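Local structure of tudor and KH domain-containing protein homolog (Drosophila melanogaster, 5YGB) at residues Tyr41-Ala44 with Glu45-Ala48; Ala54-Val57 with Gly58-Val61; Ala148-Glu151 with Glu152-Val156. The protein takes part in piRNA-guided transposon silencing, binds the N-terminal tail of Piwi through its Tudor domain and probably recruits Piwi proteins to the biogenesis machinery in the nuage. The protein carries 1 engineered substitution. One frame throughout, in Å; residues are numbered along the deposited sequence. Where two conformers were deposited one is given.

Contact 1 of 3, residues Tyr41-Ala44 with Glu45-Ala48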
ATOM      1  N   TYR A  41       6.805   4.236  20.051  1.00 13.95           N
ATOM      2  CA  TYR A  41       5.666   5.140  20.133  1.00 14.63           C
ATOM      3  C   TYR A  41       4.559   4.634  21.056  1.00 16.31           C
ATOM      4  O   TYR A  41       3.579   5.331  21.285  1.00 16.87           O
ATOM      5  CB  TYR A  41       5.105   5.400  18.732  1.00 14.09           C
ATOM      6  CG  TYR A  41       5.951   6.329  17.887  1.00 12.22           C
ATOM      7  CD1 TYR A  41       5.972   7.698  18.130  1.00 12.67           C
ATOM      8  CD2 TYR A  41       6.741   5.839  16.865  1.00 11.76           C
ATOM      9  CE1 TYR A  41       6.741   8.552  17.359  1.00 12.33           C
ATOM     10  CE2 TYR A  41       7.498   6.682  16.086  1.00 11.70           C
ATOM     11  CZ  TYR A  41       7.501   8.031  16.336  1.00 11.36           C
ATOM     12  OH  TYR A  41       8.250   8.898  15.568  1.00 12.03           O
ATOM     13  N   SER A  42       4.711   3.438  21.609  1.00 17.81           N
ATOM     14  CA  SER A  42       3.721   2.955  22.562  0.56 18.57           C
ATOM     15  C   SER A  42       3.878   3.646  23.911  1.00 22.28           C
ATOM     16  O   SER A  42       2.986   3.576  24.754  1.00 23.18           O
ATOM     17  CB  SER A  42       3.816   1.437  22.719  0.56 22.31           C
ATOM     18  OG  SER A  42       3.240   0.790  21.595  0.56 23.44           O
ATOM     19  N   SER A  43       5.006   4.325  24.099  1.00 18.14           N
ATOM     20  CA  SER A  43       5.281   5.094  25.315  1.00 21.42           C
ATOM     21  C   SER A  43       4.810   6.545  25.194  1.00 19.56           C
ATOM     22  O   SER A  43       5.194   7.247  24.257  1.00 16.89           O
ATOM     23  CB  SER A  43       6.779   5.070  25.621  1.00 20.82           C
ATOM     24  OG  SER A  43       7.155   6.178  26.424  1.00 24.77           O
ATOM     25  N   ALA A  44       3.992   7.000  26.140  1.00 21.29           N
ATOM     26  CA  ALA A  44       3.486   8.370  26.104  1.00 19.04           C
ATOM     27  C   ALA A  44       4.634   9.373  26.186  1.00 19.30           C
ATOM     28  O   ALA A  44       4.596  10.442  25.568  1.00 18.66           O
ATOM     29  CB  ALA A  44       2.492   8.605  27.230  1.00 21.67           C
ATOM     30  N   GLU A  45       5.663   9.018  26.942  1.00 20.29           N
ATOM     31  CA  GLU A  45       6.836   9.867  27.074  1.00 19.41           C
ATOM     32  C   GLU A  45       7.553  10.057  25.739  1.00 20.75           C
ATOM     33  O   GLU A  45       7.963  11.165  25.396  1.00 19.92           O
ATOM     34  CB  GLU A  45       7.801   9.287  28.115  1.00 20.82           C
ATOM     35  CG  GLU A  45       7.295   9.340  29.556  1.00 35.82           C
ATOM     36  CD  GLU A  45       6.371   8.193  29.937  1.00 43.38           C
ATOM     37  OE1 GLU A  45       6.056   7.345  29.081  1.00 28.16           O
ATOM     38  OE2 GLU A  45       5.960   8.139  31.116  1.00 57.00           O
ATOM     39  N   ASN A  46       7.690   8.983  24.964  1.00 18.99           N
ATOM     40  CA  ASN A  46       8.309   9.116  23.649  1.00 17.91           C
ATOM     41  C   ASN A  46       7.412   9.884  22.675  1.00 14.30           C
ATOM     42  O   ASN A  46       7.889  10.666  21.855  1.00 14.21           O
ATOM     43  CB  ASN A  46       8.663   7.746  23.062  1.00 15.04           C
ATOM     44  CG  ASN A  46       9.785   7.064  23.815  1.00 18.50           C
ATOM     45  OD1 ASN A  46      10.654   7.722  24.386  1.00 23.83           O
ATOM     46  ND2 ASN A  46       9.777   5.742  23.807  1.00 18.42           N
ATOM     47  N   ARG A  47       6.107   9.665  22.768  1.00 13.58           N
ATOM     48  CA  ARG A  47       5.202  10.398  21.897  1.00 12.75           C
ATOM     49  C   ARG A  47       5.296  11.890  22.172  1.00 12.46           C
ATOM     50  O   ARG A  47       5.175  12.697  21.253  1.00 13.28           O
ATOM     51  CB  ARG A  47       3.759   9.916  22.053  1.00 15.04           C
ATOM     52  CG  ARG A  47       3.536   8.488  21.570  1.00 15.18           C
ATOM     53  CD  ARG A  47       2.047   8.161  21.381  1.00 15.73           C
ATOM     54  NE  ARG A  47       1.268   8.294  22.610  1.00 16.11           N
ATOM     55  CZ  ARG A  47       1.098   7.328  23.507  1.00 16.61           C
ATOM     56  NH1 ARG A  47       1.652   6.138  23.334  1.00 20.83           N
ATOM     57  NH2 ARG A  47       0.363   7.552  24.594  1.00 22.36           N
ATOM     58  N   ALA A  48       5.526  12.269  23.431  1.00 14.98           N
ATOM     59  CA  ALA A  48       5.633  13.683  23.773  1.00 13.52           C
ATOM     60  C   ALA A  48       6.867  14.355  23.164  1.00 13.33           C
ATOM     61  O   ALA A  48       6.869  15.575  22.954  1.00 14.90           O
ATOM     62  CB  ALA A  48       5.624  13.866  25.294  1.00 15.38           C
TER
HETATM   63  O   HOH W   1       0.325   5.096  26.242  1.00 39.89           O
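R47 folds back over the start of its own helix and meets the backbone of Y41, while S43 caps that helix from the N-cap position; together they shape the turn between helices 25-41 and 44-48 of the extended Tudor domain. The guanidinium is gripped at its edge: R47 NH1 donates to Y41 O over 2.9 Å with an N-H...O angle of 164°, and the acceptor lies only 6° out of the guanidinium plane. One face of the same group rests on A44, whose CA stands 3.5 Å above the guanidinium plane, offset toward its rim, while R47 NH2 comes within 3.5 Å of A44 CB. A water at 3.0 Å from R47 NH2 links it only weakly to S42 O. The bend that allows this lies at chi3 (-60°), which turns the arginine chain back toward residues that precede the helix. At the cap, S43 holds OG opposite its own N across the CA-CB bond, and S43 OG accepts from N46 N at 3.2 Å, the capping bond that meets an N-H of the first helical turn. E45 bends at chi2 and brings its carboxylate back beside the serine hydroxyl. The N46 amide takes a different route, ND2 bonding to Y40 O in the preceding helix. Further in, the aliphatic stem of R47 passes the edge of the Y41 ring, R47 CG lying 4.3 Å from Y41 CD1. That ring is itself anchored outside the turn: Y41 OH is hydrogen-bonded to E111 O and R113 N, and the ring meets W71. Backbone bonding of the helix begins directly at the cap, with R47 N donating to S43 O at 3.0 Å, in the carbonyl plane.

Contact 2 of 3, residues Ala54-Val57 with Gly58-Val61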
ATOM      1  N   ALA A  54       0.482  21.617  13.643  1.00 13.58           N
ATOM      2  CA  ALA A  54       0.315  22.223  12.324  1.00 12.55           C
ATOM      3  C   ALA A  54       0.722  21.270  11.195  1.00 13.64           C
ATOM      4  O   ALA A  54       1.608  21.587  10.389  1.00 13.87           O
ATOM      5  CB  ALA A  54       1.118  23.528  12.242  1.00 16.55           C
ATOM      6  N   PRO A  55       0.070  20.098  11.126  1.00 11.16           N
ATOM      7  CA  PRO A  55       0.428  19.151  10.070  1.00 12.64           C
ATOM      8  C   PRO A  55       0.127  19.697   8.677  1.00 12.07           C
ATOM      9  O   PRO A  55      -0.699  20.598   8.505  1.00 13.49           O
ATOM     10  CB  PRO A  55      -0.455  17.931  10.378  1.00 13.54           C
ATOM     11  CG  PRO A  55      -1.615  18.490  11.135  1.00 14.11           C
ATOM     12  CD  PRO A  55      -1.054  19.623  11.949  1.00 12.90           C
ATOM     13  N   TYR A  56       0.796  19.142   7.676  1.00 11.17           N
ATOM     14  CA  TYR A  56       0.623  19.620   6.309  1.00 11.99           C
ATOM     15  C   TYR A  56       0.657  18.472   5.314  1.00 11.32           C
ATOM     16  O   TYR A  56       1.296  17.440   5.532  1.00 10.95           O
ATOM     17  CB  TYR A  56       1.702  20.661   5.948  1.00 13.82           C
ATOM     18  CG  TYR A  56       3.131  20.171   6.050  1.00 11.89           C
ATOM     19  CD1 TYR A  56       3.804  19.675   4.929  1.00 14.10           C
ATOM     20  CD2 TYR A  56       3.822  20.227   7.252  1.00 13.61           C
ATOM     21  CE1 TYR A  56       5.111  19.223   5.021  1.00 14.72           C
ATOM     22  CE2 TYR A  56       5.132  19.785   7.344  1.00 14.84           C
ATOM     23  CZ  TYR A  56       5.766  19.281   6.232  1.00 15.61           C
ATOM     24  OH  TYR A  56       7.073  18.852   6.352  1.00 22.06           O
ATOM     25  N   VAL A  57      -0.034  18.674   4.202  1.00 12.21           N
ATOM     26  CA  VAL A  57      -0.032  17.695   3.128  1.00 11.28           C
ATOM     27  C   VAL A  57       1.384  17.504   2.591  1.00 13.30           C
ATOM     28  O   VAL A  57       2.085  18.471   2.244  1.00 13.07           O
ATOM     29  CB  VAL A  57      -0.995  18.126   2.009  1.00 12.22           C
ATOM     30  CG1 VAL A  57      -0.853  17.223   0.799  1.00 15.81           C
ATOM     31  CG2 VAL A  57      -2.438  18.118   2.517  1.00 14.51           C
ATOM     32  N   GLY A  58       1.811  16.246   2.557  1.00 11.28           N
ATOM     33  CA  GLY A  58       3.147  15.885   2.122  1.00 11.87           C
ATOM     34  C   GLY A  58       4.043  15.462   3.275  1.00 11.46           C
ATOM     35  O   GLY A  58       5.083  14.827   3.056  1.00 13.43           O
ATOM     36  N   GLN A  59       3.650  15.812   4.498  1.00 10.80           N
ATOM     37  CA  GLN A  59       4.426  15.485   5.688  1.00 10.67           C
ATOM     38  C   GLN A  59       4.481  13.975   5.899  1.00 11.43           C
ATOM     39  O   GLN A  59       3.481  13.284   5.714  1.00 11.96           O
ATOM     40  CB  GLN A  59       3.817  16.171   6.908  1.00 10.91           C
ATOM     41  CG  GLN A  59       4.683  16.161   8.167  1.00 10.87           C
ATOM     42  CD  GLN A  59       3.989  16.859   9.329  1.00 12.03           C
ATOM     43  OE1 GLN A  59       2.876  17.356   9.187  1.00 13.56           O
ATOM     44  NE2 GLN A  59       4.640  16.884  10.489  1.00 15.95           N
ATOM     45  N   ILE A  60       5.650  13.473   6.281  1.00 11.65           N
ATOM     46  CA  ILE A  60       5.802  12.067   6.634  1.00 10.70           C
ATOM     47  C   ILE A  60       5.768  11.960   8.144  1.00 11.39           C
ATOM     48  O   ILE A  60       6.555  12.605   8.848  1.00 12.70           O
ATOM     49  CB  ILE A  60       7.100  11.479   6.081  1.00 10.62           C
ATOM     50  CG1 ILE A  60       7.217  11.723   4.572  1.00 12.80           C
ATOM     51  CG2 ILE A  60       7.164   9.996   6.349  1.00 12.65           C
ATOM     52  CD1 ILE A  60       6.063  11.173   3.744  1.00 11.69           C
ATOM     53  N   VAL A  61       4.850  11.145   8.640  1.00 10.01           N
ATOM     54  CA  VAL A  61       4.564  11.045  10.068  1.00 10.97           C
ATOM     55  C   VAL A  61       4.577   9.590  10.533  1.00 10.27           C
ATOM     56  O   VAL A  61       4.743   8.665   9.722  1.00  9.72           O
ATOM     57  CB  VAL A  61       3.190  11.689  10.405  1.00  9.94           C
ATOM     58  CG1 VAL A  61       3.179  13.165  10.036  1.00 12.62           C
ATOM     59  CG2 VAL A  61       2.063  10.968   9.668  1.00 12.05           C
TER
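Three torsions bring Q59 to the Y56 ring: Y56 sets CG between its backbone N and carbonyl carbon (chi1 59°), swinging the ring over the chain that follows, while Q59 turns CG opposite its own backbone N and runs fully extended from there. The result is a CH-pi contact in which Q59 CB lies 3.7 Å from the centroid of the Y56 ring, 9° off the ring normal and thus over its centre. The amide runs out past the CD2-CE2 edge, its plane 7° from that of the ring, and Q59 CD approaches Y56 CE2 at 3.7 Å. At its far end Q59 OE1 accepts from Y56 N over 3.1 Å, which fixes the rotation of the amide; the same oxygen lies against P55 CA. The side chain therefore bridges back to the backbone N of the very residue whose ring covers it. G58 has a positive phi, where a CB would collide with V57 O. Backbone bonds from G58 and Q59 to I76 tie the segment to strand 70-81. The bond from Q59 N to Y56 O, 3.0 Å, and the backbone angles of V57 and G58 make this a type II beta turn, braced by the Q59 side chain and leading into strand 60-65 of the Tudor barrel.

Contact 3 of 3, residues Ala148-Glu151 with Glu152-Val156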
ATOM      1  N   ALA A 148     -12.115 -10.190  -5.035  1.00 17.90           N
ATOM      2  CA  ALA A 148     -11.948 -11.249  -4.043  1.00 16.57           C
ATOM      3  C   ALA A 148     -11.036 -12.367  -4.545  1.00 17.37           C
ATOM      4  O   ALA A 148     -10.166 -12.842  -3.809  1.00 17.57           O
ATOM      5  CB  ALA A 148     -13.313 -11.813  -3.640  1.00 18.25           C
ATOM      6  N   LYS A 149     -11.220 -12.783  -5.793  1.00 17.53           N
ATOM      7  CA  LYS A 149     -10.383 -13.837  -6.344  1.00 18.10           C
ATOM      8  C   LYS A 149      -8.920 -13.392  -6.376  1.00 14.75           C
ATOM      9  O   LYS A 149      -8.026 -14.172  -6.053  1.00 14.25           O
ATOM     10  CB  LYS A 149     -10.852 -14.230  -7.748  1.00 18.52           C
ATOM     11  CG  LYS A 149     -10.035 -15.343  -8.386  1.00 17.16           C
ATOM     12  CD  LYS A 149     -10.108 -16.628  -7.583  1.00 21.45           C
ATOM     13  CE  LYS A 149      -9.375 -17.762  -8.287  1.00 28.19           C
ATOM     14  NZ  LYS A 149      -9.604 -19.082  -7.627  1.00 37.34           N
ATOM     15  N   PHE A 150      -8.685 -12.141  -6.752  1.00 14.83           N
ATOM     16  CA  PHE A 150      -7.322 -11.627  -6.785  1.00 14.21           C
ATOM     17  C   PHE A 150      -6.721 -11.557  -5.369  1.00 14.94           C
ATOM     18  O   PHE A 150      -5.550 -11.888  -5.162  1.00 12.83           O
ATOM     19  CB  PHE A 150      -7.289 -10.255  -7.471  1.00 14.56           C
ATOM     20  CG  PHE A 150      -5.909  -9.695  -7.638  1.00 12.06           C
ATOM     21  CD1 PHE A 150      -5.035 -10.243  -8.567  1.00 13.70           C
ATOM     22  CD2 PHE A 150      -5.478  -8.636  -6.856  1.00 15.30           C
ATOM     23  CE1 PHE A 150      -3.749  -9.729  -8.731  1.00 13.61           C
ATOM     24  CE2 PHE A 150      -4.185  -8.122  -7.004  1.00 15.65           C
ATOM     25  CZ  PHE A 150      -3.320  -8.670  -7.950  1.00 12.92           C
ATOM     26  N   GLU A 151      -7.512 -11.131  -4.393  1.00 15.00           N
ATOM     27  CA  GLU A 151      -7.065 -11.140  -3.003  1.00 16.07           C
ATOM     28  C   GLU A 151      -6.705 -12.551  -2.550  1.00 15.22           C
ATOM     29  O   GLU A 151      -5.714 -12.743  -1.846  1.00 15.82           O
ATOM     30  CB  GLU A 151      -8.142 -10.550  -2.091  1.00 16.26           C
ATOM     31  CG  GLU A 151      -8.306  -9.046  -2.276  1.00 15.83           C
ATOM     32  CD  GLU A 151      -9.478  -8.469  -1.510  1.00 25.16           C
ATOM     33  OE1 GLU A 151     -10.494  -9.174  -1.351  1.00 28.04           O
ATOM     34  OE2 GLU A 151      -9.380  -7.305  -1.074  1.00 36.36           O
ATOM     35  N   GLU A 152      -7.511 -13.532  -2.953  1.00 14.89           N
ATOM     36  CA  GLU A 152      -7.256 -14.932  -2.616  1.00 15.84           C
ATOM     37  C   GLU A 152      -5.979 -15.466  -3.255  1.00 15.95           C
ATOM     38  O   GLU A 152      -5.162 -16.108  -2.584  1.00 17.73           O
ATOM     39  CB  GLU A 152      -8.438 -15.804  -3.050  1.00 18.82           C
ATOM     40  CG  GLU A 152      -9.730 -15.560  -2.284  1.00 39.89           C
ATOM     41  CD  GLU A 152     -10.880 -16.416  -2.796  1.00 51.65           C
ATOM     42  OE1 GLU A 152     -11.711 -15.902  -3.579  1.00 44.83           O
ATOM     43  OE2 GLU A 152     -10.951 -17.606  -2.418  1.00 61.05           O
ATOM     44  N   LEU A 153      -5.810 -15.226  -4.551  1.00 15.13           N
ATOM     45  CA  LEU A 153      -4.649 -15.752  -5.257  1.00 15.25           C
ATOM     46  C   LEU A 153      -3.349 -15.117  -4.756  1.00 14.94           C
ATOM     47  O   LEU A 153      -2.296 -15.761  -4.722  1.00 17.33           O
ATOM     48  CB  LEU A 153      -4.789 -15.528  -6.760  1.00 16.16           C
ATOM     49  CG  LEU A 153      -5.915 -16.318  -7.441  1.00 15.26           C
ATOM     50  CD1 LEU A 153      -6.042 -15.924  -8.911  1.00 18.64           C
ATOM     51  CD2 LEU A 153      -5.688 -17.820  -7.295  1.00 21.88           C
ATOM     52  N   THR A 154      -3.420 -13.852  -4.357  1.00 13.35           N
ATOM     53  CA  THR A 154      -2.229 -13.177  -3.849  1.00 14.01           C
ATOM     54  C   THR A 154      -2.048 -13.359  -2.347  1.00 14.30           C
ATOM     55  O   THR A 154      -0.979 -13.056  -1.824  1.00 14.58           O
ATOM     56  CB  THR A 154      -2.255 -11.660  -4.145  1.00 13.31           C
ATOM     57  OG1 THR A 154      -3.394 -11.057  -3.519  1.00 13.73           O
ATOM     58  CG2 THR A 154      -2.285 -11.391  -5.644  1.00 15.89           C
ATOM     59  N   GLU A 155      -3.085 -13.860  -1.670  1.00 14.21           N
ATOM     60  CA  GLU A 155      -3.165 -13.900  -0.206  1.00 14.94           C
ATOM     61  C   GLU A 155      -2.644 -12.603   0.412  1.00 14.77           C
ATOM     62  O   GLU A 155      -1.777 -12.606   1.300  1.00 14.99           O
ATOM     63  CB  GLU A 155      -2.411 -15.101   0.366  1.00 16.57           C
ATOM     64  CG  GLU A 155      -3.035 -15.590   1.673  1.00 21.21           C
ATOM     65  CD  GLU A 155      -2.200 -16.625   2.398  1.00 37.82           C
ATOM     66  OE1 GLU A 155      -1.287 -17.210   1.777  1.00 29.39           O
ATOM     67  OE2 GLU A 155      -2.468 -16.853   3.597  1.00 38.60           O
ATOM     68  N   VAL A 156      -3.212 -11.499  -0.056  1.00 13.59           N
ATOM     69  CA  VAL A 156      -2.791 -10.171   0.340  1.00 12.85           C
ATOM     70  C   VAL A 156      -2.659 -10.049   1.855  1.00 13.76           C
ATOM     71  O   VAL A 156      -3.521 -10.518   2.607  1.00 15.07           O
ATOM     72  CB  VAL A 156      -3.771  -9.098  -0.200  1.00 12.46           C
ATOM     73  CG1 VAL A 156      -5.213  -9.441   0.142  1.00 17.16           C
ATOM     74  CG2 VAL A 156      -3.386  -7.718   0.322  1.00 14.72           C
TER
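F150 O is held by two donors of T154, whose OG1 gives the shorter bond at 2.8 Å and whose backbone N adds a second at 3.0 Å. This is the pattern of a helical threonine bonding back to the carbonyl four residues earlier, near the C-terminal end of helix 144-154. The donors come from opposite faces of the carbonyl plane, so the oxygen is gripped on both sides. T154 places OG1 between its N and carbonyl carbon (chi1 60°), which sends the methyl to the aromatic: T154 CG2 is 3.9 Å from the F150 ring centroid, 17° off the normal, offset toward the rim. The F150 ring also meets that of F18, planes at about 55°, and F150 touches V12 of strand 5-12 as well as I205 and M209 of helix 205-211, so it joins these elements to its own helix. On the neighbouring side K149 bends at chi2, bringing CE to 3.8 Å from L153 CD2; its NZ has a weak bond to Q212. The helix ends where E155 turns to positive phi, its carboxylate salt-bridged to R160. The chain then returns: V156 N bonds weakly to E151 O at 3.3 Å, and V156 CG1 lies alongside E151 CB.

How the contacts relate
All three contacts are local, and they fall in series along the chain. Contact 1 and contact 2 lie on the same side of the chain's centre, both within the Tudor region, with centres 19 Å apart and nearest atoms about 6 Å apart; they precede or enter helix 44-48 and strand 60-65, which follow each other in the chain. Contact 3 lies on the opposite side, its centre 36 Å from that of contact 1 and 33 Å from that of contact 2, against strand 5-12 of the other sheet. Its nearest atoms are about 23 Å from contact 1 and about 21 Å from contact 2, and none of the three touches another. The model holds no Piwi peptide.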